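Local coordinates for protein KLLA0C04147p (Kluyveromyces lactis, PDB 5H2A) that probably binds and transfers sterols as an OSBP-family protein, this chain being its ankyrin-repeat domain, a part distinct from the oxysterol-binding domain, at residues N37-Q40 with T46-S49; Q40-P45 with N81-I86; S49-I54 with Q72-K77; H100-Q105 with D109-L114. All coordinates share one frame; numbering follows the deposited sequence.

Contact 1 of 4, residues N37-Q40 with T46-S49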
loop_
_atom_site.group_PDB
_atom_site.type_symbol
_atom_site.label_atom_id
_atom_site.label_comp_id
_atom_site.label_asym_id
_atom_site.label_seq_id
_atom_site.Cartn_x
_atom_site.Cartn_y
_atom_site.Cartn_z
ATOM N N ASN A 37 -18.940 -15.265 -21.499
ATOM C CA ASN A 37 -20.027 -15.137 -22.454
ATOM C C ASN A 37 -20.634 -13.734 -22.521
ATOM O O ASN A 37 -21.144 -13.345 -23.577
ATOM C CB ASN A 37 -21.105 -16.169 -22.127
ATOM C CG ASN A 37 -20.691 -17.568 -22.548
ATOM O OD1 ASN A 37 -20.183 -18.358 -21.745
ATOM N ND2 ASN A 37 -20.838 -17.852 -23.834
ATOM N N GLU A 38 -20.591 -12.954 -21.440
ATOM C CA GLU A 38 -21.282 -11.671 -21.418
ATOM C C GLU A 38 -20.374 -10.464 -21.219
ATOM O O GLU A 38 -20.816 -9.338 -21.494
ATOM C CB GLU A 38 -22.348 -11.647 -20.307
ATOM C CG GLU A 38 -23.436 -12.704 -20.432
ATOM C CD GLU A 38 -24.440 -12.402 -21.534
ATOM O OE1 GLU A 38 -25.111 -13.341 -21.988
ATOM O OE2 GLU A 38 -24.558 -11.235 -21.960
ATOM N N PHE A 39 -19.166 -10.639 -20.693
ATOM C CA PHE A 39 -18.271 -9.505 -20.448
ATOM C C PHE A 39 -17.309 -9.351 -21.623
ATOM O O PHE A 39 -16.102 -9.531 -21.516
ATOM C CB PHE A 39 -17.543 -9.675 -19.110
ATOM C CG PHE A 39 -18.379 -9.253 -17.934
ATOM C CD1 PHE A 39 -19.525 -9.969 -17.603
ATOM C CD2 PHE A 39 -18.055 -8.120 -17.197
ATOM C CE1 PHE A 39 -20.329 -9.564 -16.541
ATOM C CE2 PHE A 39 -18.838 -7.720 -16.132
ATOM C CZ PHE A 39 -19.992 -8.444 -15.803
ATOM N N GLN A 40 -17.908 -9.085 -22.783
ATOM C CA GLN A 40 -17.160 -9.056 -24.033
ATOM C C GLN A 40 -17.683 -7.890 -24.865
ATOM O O GLN A 40 -18.868 -7.575 -24.818
ATOM C CB GLN A 40 -17.281 -10.391 -24.792
ATOM C CG GLN A 40 -16.938 -11.664 -23.977
ATOM C CD GLN A 40 -15.455 -11.799 -23.613
ATOM O OE1 GLN A 40 -14.579 -11.471 -24.406
ATOM N NE2 GLN A 40 -15.179 -12.276 -22.391
ATOM N N THR A 46 -16.734 0.193 -20.775
ATOM C CA THR A 46 -17.905 -0.037 -19.929
ATOM C C THR A 46 -17.857 -1.430 -19.316
ATOM O O THR A 46 -18.107 -1.592 -18.117
ATOM C CB THR A 46 -19.200 0.173 -20.721
ATOM O OG1 THR A 46 -19.342 1.566 -21.027
ATOM C CG2 THR A 46 -20.423 -0.270 -19.907
ATOM N N VAL A 47 -17.474 -2.436 -20.109
ATOM C CA VAL A 47 -17.272 -3.781 -19.571
ATOM C C VAL A 47 -16.258 -3.754 -18.429
ATOM O O VAL A 47 -16.515 -4.291 -17.343
ATOM C CB VAL A 47 -16.836 -4.754 -20.682
ATOM C CG1 VAL A 47 -16.482 -6.128 -20.092
ATOM C CG2 VAL A 47 -17.938 -4.896 -21.738
ATOM N N ARG A 48 -15.081 -3.147 -18.661
ATOM C CA ARG A 48 -14.057 -3.093 -17.615
ATOM C C ARG A 48 -14.595 -2.445 -16.348
ATOM O O ARG A 48 -14.238 -2.855 -15.235
ATOM C CB ARG A 48 -12.816 -2.303 -18.075
ATOM C CG ARG A 48 -12.126 -2.790 -19.321
ATOM C CD ARG A 48 -10.601 -2.479 -19.320
ATOM N NE ARG A 48 -10.257 -1.072 -19.077
ATOM C CZ ARG A 48 -10.251 -0.116 -20.008
ATOM N NH1 ARG A 48 -10.601 -0.386 -21.261
ATOM N NH2 ARG A 48 -9.900 1.121 -19.677
ATOM N N SER A 49 -15.418 -1.406 -16.493
ATOM C CA SER A 49 -15.857 -0.645 -15.323
ATOM C C SER A 49 -16.769 -1.469 -14.427
ATOM O O SER A 49 -16.830 -1.219 -13.220
ATOM C CB SER A 49 -16.572 0.642 -15.751
ATOM O OG SER A 49 -17.843 0.354 -16.318
#
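Phe39 and Val47 meet through apolar packing across the turn that leads from helix 28-38 into helix 45-51. Methyl CG1 of Val47 does most of the touching. It lies 3.8 Å from Phe39 CB and 3.7 Å from the carbonyl carbon, Phe39 C, while ring atom Phe39 CD2 stands 3.9 Å from the same methyl. The two side chains approach at a slant, and the phenyl ring runs on past Val47 toward Leu15 and Leu19 of helix 12-25. Val47 carries CG1 anti to its backbone N (chi1 174°), which turns this methyl onto the Phe39 backbone and CG2 toward Gln40, whose carbonyl O is 4.2 Å from CG2.

The polar interactions do not cross between the segments. Phe39 is the centre of an inverse gamma turn, closed by a weak bond of 3.2 Å from Gln40 N to Glu38 O, and the Gln40 amide reaches back to Ile35 O. Ser49 OG bonds to Thr46 O at 2.7 Å, and Glu44, the N-cap of helix 45-51, accepts Val47 N through OE1.

With both Phe39 and Val47 buried, the joint between the two helices is apolar; the polar groups around it bond to nearby residues, with Glu38 also bridged to Lys18.

Contact 2 of 4, residues Q40-P45 with N81-I86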
loop_
_atom_site.group_PDB
_atom_site.type_symbol
_atom_site.label_atom_id
_atom_site.label_comp_id
_atom_site.label_asym_id
_atom_site.label_seq_id
_atom_site.Cartn_x
_atom_site.Cartn_y
_atom_site.Cartn_z
ATOM N N GLN A 40 -17.908 -9.085 -22.783
ATOM C CA GLN A 40 -17.160 -9.056 -24.033
ATOM C C GLN A 40 -17.683 -7.890 -24.865
ATOM O O GLN A 40 -18.868 -7.575 -24.818
ATOM C CB GLN A 40 -17.281 -10.391 -24.792
ATOM C CG GLN A 40 -16.938 -11.664 -23.977
ATOM C CD GLN A 40 -15.455 -11.799 -23.613
ATOM O OE1 GLN A 40 -14.579 -11.471 -24.406
ATOM N NE2 GLN A 40 -15.179 -12.276 -22.391
ATOM N N PRO A 41 -16.789 -7.183 -25.576
ATOM C CA PRO A 41 -15.333 -7.330 -25.585
ATOM C C PRO A 41 -14.764 -7.029 -24.212
ATOM O O PRO A 41 -15.201 -6.080 -23.548
ATOM C CB PRO A 41 -14.866 -6.282 -26.609
ATOM C CG PRO A 41 -16.097 -5.889 -27.372
ATOM C CD PRO A 41 -17.233 -6.047 -26.404
ATOM N N PHE A 42 -13.797 -7.839 -23.787
ATOM C CA PHE A 42 -13.364 -7.764 -22.402
ATOM C C PHE A 42 -12.605 -6.480 -22.080
ATOM O O PHE A 42 -12.511 -6.108 -20.907
ATOM C CB PHE A 42 -12.500 -8.969 -22.064
ATOM C CG PHE A 42 -12.286 -9.139 -20.593
ATOM C CD1 PHE A 42 -13.326 -9.590 -19.780
ATOM C CD2 PHE A 42 -11.060 -8.845 -20.017
ATOM C CE1 PHE A 42 -13.146 -9.735 -18.420
ATOM C CE2 PHE A 42 -10.870 -9.003 -18.655
ATOM C CZ PHE A 42 -11.929 -9.441 -17.854
ATOM N N ASP A 43 -12.045 -5.806 -23.081
ATOM C CA ASP A 43 -11.329 -4.559 -22.850
ATOM C C ASP A 43 -12.184 -3.340 -23.159
ATOM O O ASP A 43 -11.697 -2.206 -23.055
ATOM C CB ASP A 43 -10.012 -4.538 -23.654
ATOM C CG ASP A 43 -10.218 -4.544 -25.162
ATOM O OD1 ASP A 43 -11.344 -4.779 -25.647
ATOM O OD2 ASP A 43 -9.216 -4.325 -25.884
ATOM N N GLU A 44 -13.457 -3.542 -23.490
ATOM C CA GLU A 44 -14.360 -2.422 -23.711
ATOM C C GLU A 44 -14.535 -1.653 -22.395
ATOM O O GLU A 44 -14.731 -2.274 -21.335
ATOM C CB GLU A 44 -15.697 -2.947 -24.253
ATOM C CG GLU A 44 -16.507 -1.967 -25.088
ATOM C CD GLU A 44 -17.374 -1.044 -24.243
ATOM O OE1 GLU A 44 -17.585 -1.353 -23.044
ATOM O OE2 GLU A 44 -17.847 -0.016 -24.781
ATOM N N PRO A 45 -14.415 -0.324 -22.402
ATOM C CA PRO A 45 -14.307 0.396 -21.114
ATOM C C PRO A 45 -15.527 0.260 -20.213
ATOM O O PRO A 45 -15.372 0.209 -18.984
ATOM C CB PRO A 45 -14.069 1.856 -21.540
ATOM C CG PRO A 45 -14.478 1.935 -22.962
ATOM C CD PRO A 45 -14.252 0.572 -23.560
ATOM N N ASN A 81 -1.020 -10.623 -14.338
ATOM C CA ASN A 81 -0.853 -10.440 -15.770
ATOM C C ASN A 81 -1.975 -11.088 -16.580
ATOM O O ASN A 81 -1.882 -11.144 -17.812
ATOM C CB ASN A 81 0.513 -10.981 -16.209
ATOM C CG ASN A 81 1.669 -10.153 -15.655
ATOM O OD1 ASN A 81 1.557 -8.934 -15.521
ATOM N ND2 ASN A 81 2.773 -10.814 -15.318
ATOM N N SER A 82 -3.028 -11.567 -15.924
ATOM C CA SER A 82 -4.150 -12.196 -16.603
ATOM C C SER A 82 -5.269 -11.198 -16.842
ATOM O O SER A 82 -5.367 -10.162 -16.176
ATOM C CB SER A 82 -4.688 -13.384 -15.800
ATOM O OG SER A 82 -3.765 -14.456 -15.836
ATOM N N GLN A 83 -6.110 -11.515 -17.831
ATOM C CA GLN A 83 -7.313 -10.718 -18.039
ATOM C C GLN A 83 -8.232 -10.810 -16.832
ATOM O O GLN A 83 -8.829 -9.809 -16.420
ATOM C CB GLN A 83 -8.048 -11.172 -19.306
ATOM C CG GLN A 83 -7.337 -10.820 -20.612
ATOM C CD GLN A 83 -8.151 -11.220 -21.831
ATOM O OE1 GLN A 83 -8.777 -12.279 -21.851
ATOM N NE2 GLN A 83 -8.163 -10.362 -22.843
ATOM N N LEU A 84 -8.355 -12.001 -16.238
ATOM C CA LEU A 84 -9.166 -12.149 -15.029
ATOM C C LEU A 84 -8.276 -11.784 -13.853
ATOM O O LEU A 84 -7.677 -12.632 -13.185
ATOM C CB LEU A 84 -9.738 -13.548 -14.884
ATOM C CG LEU A 84 -10.623 -14.022 -16.043
ATOM C CD1 LEU A 84 -11.396 -15.268 -15.640
ATOM C CD2 LEU A 84 -11.566 -12.948 -16.514
ATOM N N PHE A 85 -8.180 -10.486 -13.616
ATOM C CA PHE A 85 -7.446 -9.986 -12.465
ATOM C C PHE A 85 -8.259 -8.865 -11.860
ATOM O O PHE A 85 -8.723 -7.976 -12.581
ATOM C CB PHE A 85 -6.057 -9.464 -12.839
ATOM C CG PHE A 85 -5.351 -8.802 -11.688
ATOM C CD1 PHE A 85 -4.784 -9.567 -10.673
ATOM C CD2 PHE A 85 -5.287 -7.421 -11.601
ATOM C CE1 PHE A 85 -4.127 -8.951 -9.589
ATOM C CE2 PHE A 85 -4.646 -6.803 -10.527
ATOM C CZ PHE A 85 -4.061 -7.566 -9.530
ATOM N N ILE A 86 -8.439 -8.910 -10.547
ATOM C CA ILE A 86 -9.136 -7.848 -9.823
ATOM C C ILE A 86 -8.166 -7.269 -8.804
ATOM O O ILE A 86 -7.477 -8.017 -8.098
ATOM C CB ILE A 86 -10.407 -8.361 -9.129
ATOM C CG1 ILE A 86 -11.496 -8.650 -10.172
ATOM C CG2 ILE A 86 -10.939 -7.311 -8.122
ATOM C CD1 ILE A 86 -12.767 -9.195 -9.586
#
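The ring of Phe42 is met by Gln83 and Leu84 along one flank and at its outer end, and what sits at its edge is a carbonyl oxygen. Gln83 O lies near the ring plane, 3.1 Å from Phe42 CE2 and 3.4 Å from Phe42 CZ. A methyl of Leu84 approaches obliquely, CD2 standing 3.8 Å from Phe42 CZ, and the two side chains cross at about a right angle. The other flat group, the Gln83 amide, is tilted 44° from the ring and touches it little, its CD being 4.2 Å from Phe42 CD2. Closer in, Gln83 CB comes within 3.6 Å of Phe42 CE2, and the two side chains run past each other in opposite directions.

Phe42 holds CG anti to its backbone N (chi1 -166°), which sends the ring out from the 40-45 loop toward the second loop. The 40-45 loop is built on a type I turn from Pro41 to Glu44, closed by Glu44 N to Pro41 O at 3.1 Å and entered through a cis peptide before Pro41. In the 81-86 loop, Leu84 centres an inverse gamma turn in which Phe85 N bonds weakly to Gln83 O, the same oxygen that faces the ring. Phe51 meets Phe42 edge-to-face, and Ile35 of helix 28-38 touches both Phe42 and Leu84.

The contact thus joins two loops at the surface of the ankyrin domain. Its chemistry is that of an aromatic rim, whose C-H groups are weakly positive, set against a carbonyl oxygen, with aliphatic packing beside it; the carbonyl dipole is consistent with some electrostatic attraction.

Contact 3 of 4, residues S49-I54 with Q72-K77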
loop_
_atom_site.group_PDB
_atom_site.type_symbol
_atom_site.label_atom_id
_atom_site.label_comp_id
_atom_site.label_asym_id
_atom_site.label_seq_id
_atom_site.Cartn_x
_atom_site.Cartn_y
_atom_site.Cartn_z
ATOM N N SER A 49 -15.418 -1.406 -16.493
ATOM C CA SER A 49 -15.857 -0.645 -15.323
ATOM C C SER A 49 -16.769 -1.469 -14.427
ATOM O O SER A 49 -16.830 -1.219 -13.220
ATOM C CB SER A 49 -16.572 0.642 -15.751
ATOM O OG SER A 49 -17.843 0.354 -16.318
ATOM N N VAL A 50 -17.502 -2.425 -14.996
ATOM C CA VAL A 50 -18.285 -3.352 -14.176
ATOM C C VAL A 50 -17.408 -4.485 -13.664
ATOM O O VAL A 50 -17.480 -4.859 -12.489
ATOM C CB VAL A 50 -19.483 -3.893 -14.977
ATOM C CG1 VAL A 50 -20.301 -4.886 -14.127
ATOM C CG2 VAL A 50 -20.366 -2.734 -15.476
ATOM N N PHE A 51 -16.585 -5.071 -14.545
ATOM C CA PHE A 51 -15.752 -6.195 -14.120
ATOM C C PHE A 51 -14.886 -5.827 -12.917
ATOM O O PHE A 51 -14.745 -6.620 -11.973
ATOM C CB PHE A 51 -14.852 -6.678 -15.258
ATOM C CG PHE A 51 -13.940 -7.805 -14.837
ATOM C CD1 PHE A 51 -14.402 -9.112 -14.848
ATOM C CD2 PHE A 51 -12.651 -7.551 -14.392
ATOM C CE1 PHE A 51 -13.593 -10.157 -14.410
ATOM C CE2 PHE A 51 -11.818 -8.596 -13.971
ATOM C CZ PHE A 51 -12.290 -9.900 -13.983
ATOM N N GLU A 52 -14.288 -4.630 -12.932
ATOM C CA GLU A 52 -13.339 -4.361 -11.861
ATOM C C GLU A 52 -14.016 -4.100 -10.509
ATOM O O GLU A 52 -13.311 -4.002 -9.504
ATOM C CB GLU A 52 -12.420 -3.194 -12.253
ATOM C CG GLU A 52 -13.106 -1.865 -12.468
ATOM C CD GLU A 52 -12.187 -0.838 -13.146
ATOM O OE1 GLU A 52 -12.555 0.360 -13.146
ATOM O OE2 GLU A 52 -11.116 -1.235 -13.681
ATOM N N LEU A 53 -15.344 -4.038 -10.447
ATOM C CA LEU A 53 -16.069 -3.915 -9.191
ATOM C C LEU A 53 -16.637 -5.235 -8.687
ATOM O O LEU A 53 -17.385 -5.226 -7.709
ATOM C CB LEU A 53 -17.221 -2.904 -9.342
ATOM C CG LEU A 53 -16.832 -1.454 -9.677
ATOM C CD1 LEU A 53 -18.058 -0.565 -9.861
ATOM C CD2 LEU A 53 -15.921 -0.894 -8.595
ATOM N N ILE A 54 -16.331 -6.358 -9.341
ATOM C CA ILE A 54 -16.986 -7.623 -8.997
ATOM C C ILE A 54 -16.767 -7.970 -7.532
ATOM O O ILE A 54 -17.672 -8.489 -6.862
ATOM C CB ILE A 54 -16.487 -8.753 -9.912
ATOM C CG1 ILE A 54 -17.178 -8.686 -11.272
ATOM C CG2 ILE A 54 -16.764 -10.130 -9.284
ATOM C CD1 ILE A 54 -16.600 -9.704 -12.253
ATOM N N GLN A 72 -8.987 -15.820 -4.136
ATOM C CA GLN A 72 -7.886 -16.753 -4.354
ATOM C C GLN A 72 -7.500 -16.831 -5.826
ATOM O O GLN A 72 -6.309 -16.913 -6.160
ATOM C CB GLN A 72 -8.260 -18.136 -3.819
ATOM C CG GLN A 72 -7.140 -19.156 -3.960
ATOM C CD GLN A 72 -5.816 -18.657 -3.390
ATOM O OE1 GLN A 72 -5.717 -18.344 -2.198
ATOM N NE2 GLN A 72 -4.794 -18.577 -4.242
ATOM N N ASN A 73 -8.480 -16.795 -6.725
ATOM C CA ASN A 73 -8.204 -17.067 -8.136
ATOM C C ASN A 73 -7.935 -15.832 -8.987
ATOM O O ASN A 73 -7.258 -15.952 -10.021
ATOM C CB ASN A 73 -9.359 -17.855 -8.742
ATOM C CG ASN A 73 -9.451 -19.247 -8.161
ATOM O OD1 ASN A 73 -8.472 -19.990 -8.174
ATOM N ND2 ASN A 73 -10.594 -19.580 -7.583
ATOM N N TRP A 74 -8.447 -14.664 -8.612
ATOM C CA TRP A 74 -8.308 -13.482 -9.452
ATOM C C TRP A 74 -7.534 -12.315 -8.837
ATOM O O TRP A 74 -7.373 -11.303 -9.516
ATOM C CB TRP A 74 -9.683 -12.948 -9.869
ATOM C CG TRP A 74 -10.494 -13.849 -10.778
ATOM C CD1 TRP A 74 -10.102 -14.998 -11.384
ATOM C CD2 TRP A 74 -11.866 -13.639 -11.144
ATOM N NE1 TRP A 74 -11.160 -15.530 -12.131
ATOM C CE2 TRP A 74 -12.251 -14.705 -11.985
ATOM C CE3 TRP A 74 -12.805 -12.641 -10.838
ATOM C CZ2 TRP A 74 -13.535 -14.801 -12.533
ATOM C CZ3 TRP A 74 -14.099 -12.740 -11.382
ATOM C CH2 TRP A 74 -14.447 -13.811 -12.218
ATOM N N THR A 75 -7.080 -12.382 -7.581
ATOM C CA THR A 75 -6.490 -11.184 -6.975
ATOM C C THR A 75 -5.065 -11.351 -6.460
ATOM O O THR A 75 -4.512 -10.388 -5.908
ATOM C CB THR A 75 -7.348 -10.659 -5.804
ATOM O OG1 THR A 75 -7.132 -11.466 -4.634
ATOM C CG2 THR A 75 -8.820 -10.663 -6.155
ATOM N N THR A 76 -4.452 -12.512 -6.607
ATOM C CA THR A 76 -3.085 -12.656 -6.121
ATOM C C THR A 76 -2.087 -12.253 -7.207
ATOM O O THR A 76 -2.428 -12.148 -8.389
ATOM C CB THR A 76 -2.806 -14.092 -5.674
ATOM O OG1 THR A 76 -2.739 -14.932 -6.830
ATOM C CG2 THR A 76 -3.906 -14.594 -4.745
ATOM N N LYS A 77 -0.829 -12.034 -6.785
ATOM C CA LYS A 77 0.220 -11.639 -7.727
ATOM C C LYS A 77 0.310 -12.589 -8.909
ATOM O O LYS A 77 0.639 -12.163 -10.024
ATOM C CB LYS A 77 1.588 -11.576 -7.030
ATOM C CG LYS A 77 1.818 -10.325 -6.229
ATOM C CD LYS A 77 1.890 -9.134 -7.171
ATOM C CE LYS A 77 1.803 -7.822 -6.389
ATOM N NZ LYS A 77 1.923 -8.125 -4.916
#
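Trp74 reaches toward Phe51 and Ile54 from the C-terminal end of helix 64-74. From CB, which points at the 49-54 segment, the side chain passes to CG, set anti to the carbonyl carbon (chi1 -66°), and the indole then extends with its six-membered ring foremost. CZ3 is the atom that makes the contact: it lies 4.0 Å from Phe51 CE1 and equally 4.0 Å from Ile54 CD1. Phe51 CZ stands over one face of the indole, 4.1 Å above its plane and displaced toward the rim. The Phe51 ring and the six-membered ring of Trp74 are oblique, with planes 38° apart and centroids separated by 5.6 Å.

This is hydrophobic core of an all-helical ankyrin domain, where helix 64-74 meets the link between helices 45-51 and 54-61. Leu31 and Cys32 of helix 28-38 also pack on Trp74, and its backbone is hydrogen-bonded to Ile86 in the loop that follows.

Phe51 gets its ring to the indole by holding CG anti to the backbone N (chi1 178°), whereas Ile54 comes in at a slant, with the CD1 methyl of its extended CG1 branch against the ring. Both residues belong to a type I turn running from Phe51 to Ile54, in which Ile54 N bonds to Phe51 O at 3.1 Å.

Contact 4 of 4, residues H100-Q105 with D109-L114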
loop_
_atom_site.group_PDB
_atom_site.type_symbol
_atom_site.label_atom_id
_atom_site.label_comp_id
_atom_site.label_asym_id
_atom_site.label_seq_id
_atom_site.Cartn_x
_atom_site.Cartn_y
_atom_site.Cartn_z
ATOM N N HIS A 100 -13.641 -1.656 2.911
ATOM C CA HIS A 100 -14.588 -0.669 3.438
ATOM C C HIS A 100 -15.992 -1.260 3.543
ATOM O O HIS A 100 -16.689 -1.085 4.550
ATOM C CB HIS A 100 -14.664 0.569 2.534
ATOM C CG HIS A 100 -13.537 1.536 2.688
ATOM N ND1 HIS A 100 -12.435 1.527 1.868
ATOM C CD2 HIS A 100 -13.376 2.587 3.528
ATOM C CE1 HIS A 100 -11.616 2.503 2.220
ATOM N NE2 HIS A 100 -12.175 3.175 3.213
ATOM N N LEU A 101 -16.448 -1.907 2.462
ATOM C CA LEU A 101 -17.819 -2.419 2.418
ATOM C C LEU A 101 -17.995 -3.603 3.357
ATOM O O LEU A 101 -19.044 -3.746 3.991
ATOM C CB LEU A 101 -18.192 -2.829 0.985
ATOM C CG LEU A 101 -18.093 -1.739 -0.093
ATOM C CD1 LEU A 101 -18.631 -2.233 -1.460
ATOM C CD2 LEU A 101 -18.859 -0.503 0.378
ATOM N N ALA A 102 -16.982 -4.469 3.448
ATOM C CA ALA A 102 -17.081 -5.629 4.332
ATOM C C ALA A 102 -17.154 -5.193 5.790
ATOM O O ALA A 102 -17.953 -5.734 6.574
ATOM C CB ALA A 102 -15.885 -6.569 4.108
ATOM N N ALA A 103 -16.346 -4.198 6.158
ATOM C CA ALA A 103 -16.416 -3.609 7.497
ATOM C C ALA A 103 -17.776 -2.964 7.753
ATOM O O ALA A 103 -18.392 -3.167 8.808
ATOM C CB ALA A 103 -15.299 -2.574 7.653
ATOM N N PHE A 104 -18.243 -2.153 6.801
ATOM C CA PHE A 104 -19.536 -1.477 6.930
ATOM C C PHE A 104 -20.674 -2.465 7.166
ATOM O O PHE A 104 -21.580 -2.204 7.967
ATOM C CB PHE A 104 -19.797 -0.660 5.660
ATOM C CG PHE A 104 -21.069 0.150 5.706
ATOM C CD1 PHE A 104 -21.167 1.268 6.524
ATOM C CD2 PHE A 104 -22.150 -0.191 4.904
ATOM C CE1 PHE A 104 -22.339 2.026 6.550
ATOM C CE2 PHE A 104 -23.324 0.557 4.931
ATOM C CZ PHE A 104 -23.414 1.666 5.754
ATOM N N GLN A 105 -20.649 -3.598 6.470
ATOM C CA GLN A 105 -21.684 -4.623 6.534
ATOM C C GLN A 105 -21.485 -5.621 7.666
ATOM O O GLN A 105 -22.290 -6.550 7.793
ATOM C CB GLN A 105 -21.742 -5.393 5.203
ATOM C CG GLN A 105 -22.225 -4.545 4.064
ATOM C CD GLN A 105 -22.164 -5.265 2.719
ATOM O OE1 GLN A 105 -21.651 -4.715 1.747
ATOM N NE2 GLN A 105 -22.670 -6.493 2.669
ATOM N N ASP A 109 -16.118 -12.539 8.595
ATOM C CA ASP A 109 -15.337 -13.562 7.905
ATOM C C ASP A 109 -14.682 -13.002 6.649
ATOM O O ASP A 109 -13.541 -13.349 6.330
ATOM C CB ASP A 109 -16.224 -14.768 7.572
ATOM C CG ASP A 109 -17.558 -14.386 6.879
ATOM O OD1 ASP A 109 -17.963 -13.183 6.827
ATOM O OD2 ASP A 109 -18.224 -15.332 6.396
ATOM N N VAL A 110 -15.397 -12.135 5.925
ATOM C CA VAL A 110 -14.843 -11.505 4.727
ATOM C C VAL A 110 -13.737 -10.521 5.104
ATOM O O VAL A 110 -12.704 -10.437 4.429
ATOM C CB VAL A 110 -15.980 -10.815 3.943
ATOM C CG1 VAL A 110 -15.425 -10.053 2.726
ATOM C CG2 VAL A 110 -17.023 -11.846 3.512
ATOM N N VAL A 111 -13.930 -9.770 6.197
ATOM C CA VAL A 111 -12.880 -8.868 6.669
ATOM C C VAL A 111 -11.592 -9.642 6.923
ATOM O O VAL A 111 -10.501 -9.215 6.535
ATOM C CB VAL A 111 -13.349 -8.122 7.931
ATOM C CG1 VAL A 111 -12.174 -7.419 8.584
ATOM C CG2 VAL A 111 -14.457 -7.097 7.568
ATOM N N THR A 112 -11.706 -10.808 7.556
ATOM C CA THR A 112 -10.530 -11.630 7.828
ATOM C C THR A 112 -9.834 -12.072 6.544
ATOM O O THR A 112 -8.603 -11.999 6.444
ATOM C CB THR A 112 -10.943 -12.840 8.666
ATOM O OG1 THR A 112 -11.384 -12.382 9.949
ATOM C CG2 THR A 112 -9.775 -13.796 8.852
ATOM N N VAL A 113 -10.598 -12.553 5.560
ATOM C CA VAL A 113 -10.007 -12.957 4.278
ATOM C C VAL A 113 -9.250 -11.794 3.643
ATOM O O VAL A 113 -8.129 -11.947 3.141
ATOM C CB VAL A 113 -11.103 -13.486 3.336
ATOM C CG1 VAL A 113 -10.557 -13.672 1.906
ATOM C CG2 VAL A 113 -11.672 -14.809 3.864
ATOM N N LEU A 114 -9.867 -10.615 3.622
ATOM C CA LEU A 114 -9.231 -9.474 2.974
ATOM C C LEU A 114 -8.012 -8.977 3.762
ATOM O O LEU A 114 -6.974 -8.665 3.168
ATOM C CB LEU A 114 -10.269 -8.363 2.802
ATOM C CG LEU A 114 -11.391 -8.647 1.784
ATOM C CD1 LEU A 114 -12.420 -7.506 1.814
ATOM C CD2 LEU A 114 -10.814 -8.754 0.394
#
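Ala102 presents its CB methyl to three side chains of helix 108-115, a small bump received between Val110, Val111 and Leu114. Its CB is 3.8 Å from Val110 CG1 and also 3.8 Å from Val111 CG2, while Leu114 CD1, one turn beyond Val110, approaches more loosely at 4.3 Å. Residues 110, 111 and 114 form one side of the helix, and the alanine methyl sits in the hollow among them. The shortness of the alanine side chain suits a close pairing: the short axes of 100-104 and 109-114 approach to 8.8 Å, and the CA atoms of Ala102 and Val111 to 5.8 Å.

These two helices lie within a predicted ankyrin repeat and form its helix-turn-helix hairpin, running nearly antiparallel with 151° between their directions.

In the reverse sense, Val111 supplies the bump. Its CG2 methyl, anti to the carbonyl carbon, presses on the backbone between Ala102 and Ala103, lying 3.7 Å from Ala102 C and the same distance from Ala103 N. With only methyl groups at both alanines, the short side chains let the valine methyl come against the backbone. Val110 turns its own CG1 anti to the backbone N (chi1 176°), a rotamer that carries that branch to Ala102, and Val110 also packs on Ile67 of helix 64-74. Beyond the hairpin, Met145 of helix 139-165 touches both Ala103 and Val111, while Leu101 faces helix 54-61 with His56, Val59 and Gln60 against it.

How the contacts relate
Starting from the N terminus, contact 1 closes the short turn between helix 28-38 and helix 45-51. Contact 2 opens from the same stretch, sharing Gln40, and closes a much longer loop by joining the 40-45 turn to residues 81-86. Contact 3 is nested inside that loop and ties the region joining helices 45-51 and 54-61 to the C-terminal part of helix 64-74; it shares Ser49 with contact 1 and touches contact 2, where Phe85 O packs near Phe51 CE2. Contact 4 follows in series, closing the hairpin of helices 98-104 and 108-115, its centre about 16 Å from that of contact 3 and without touching the others.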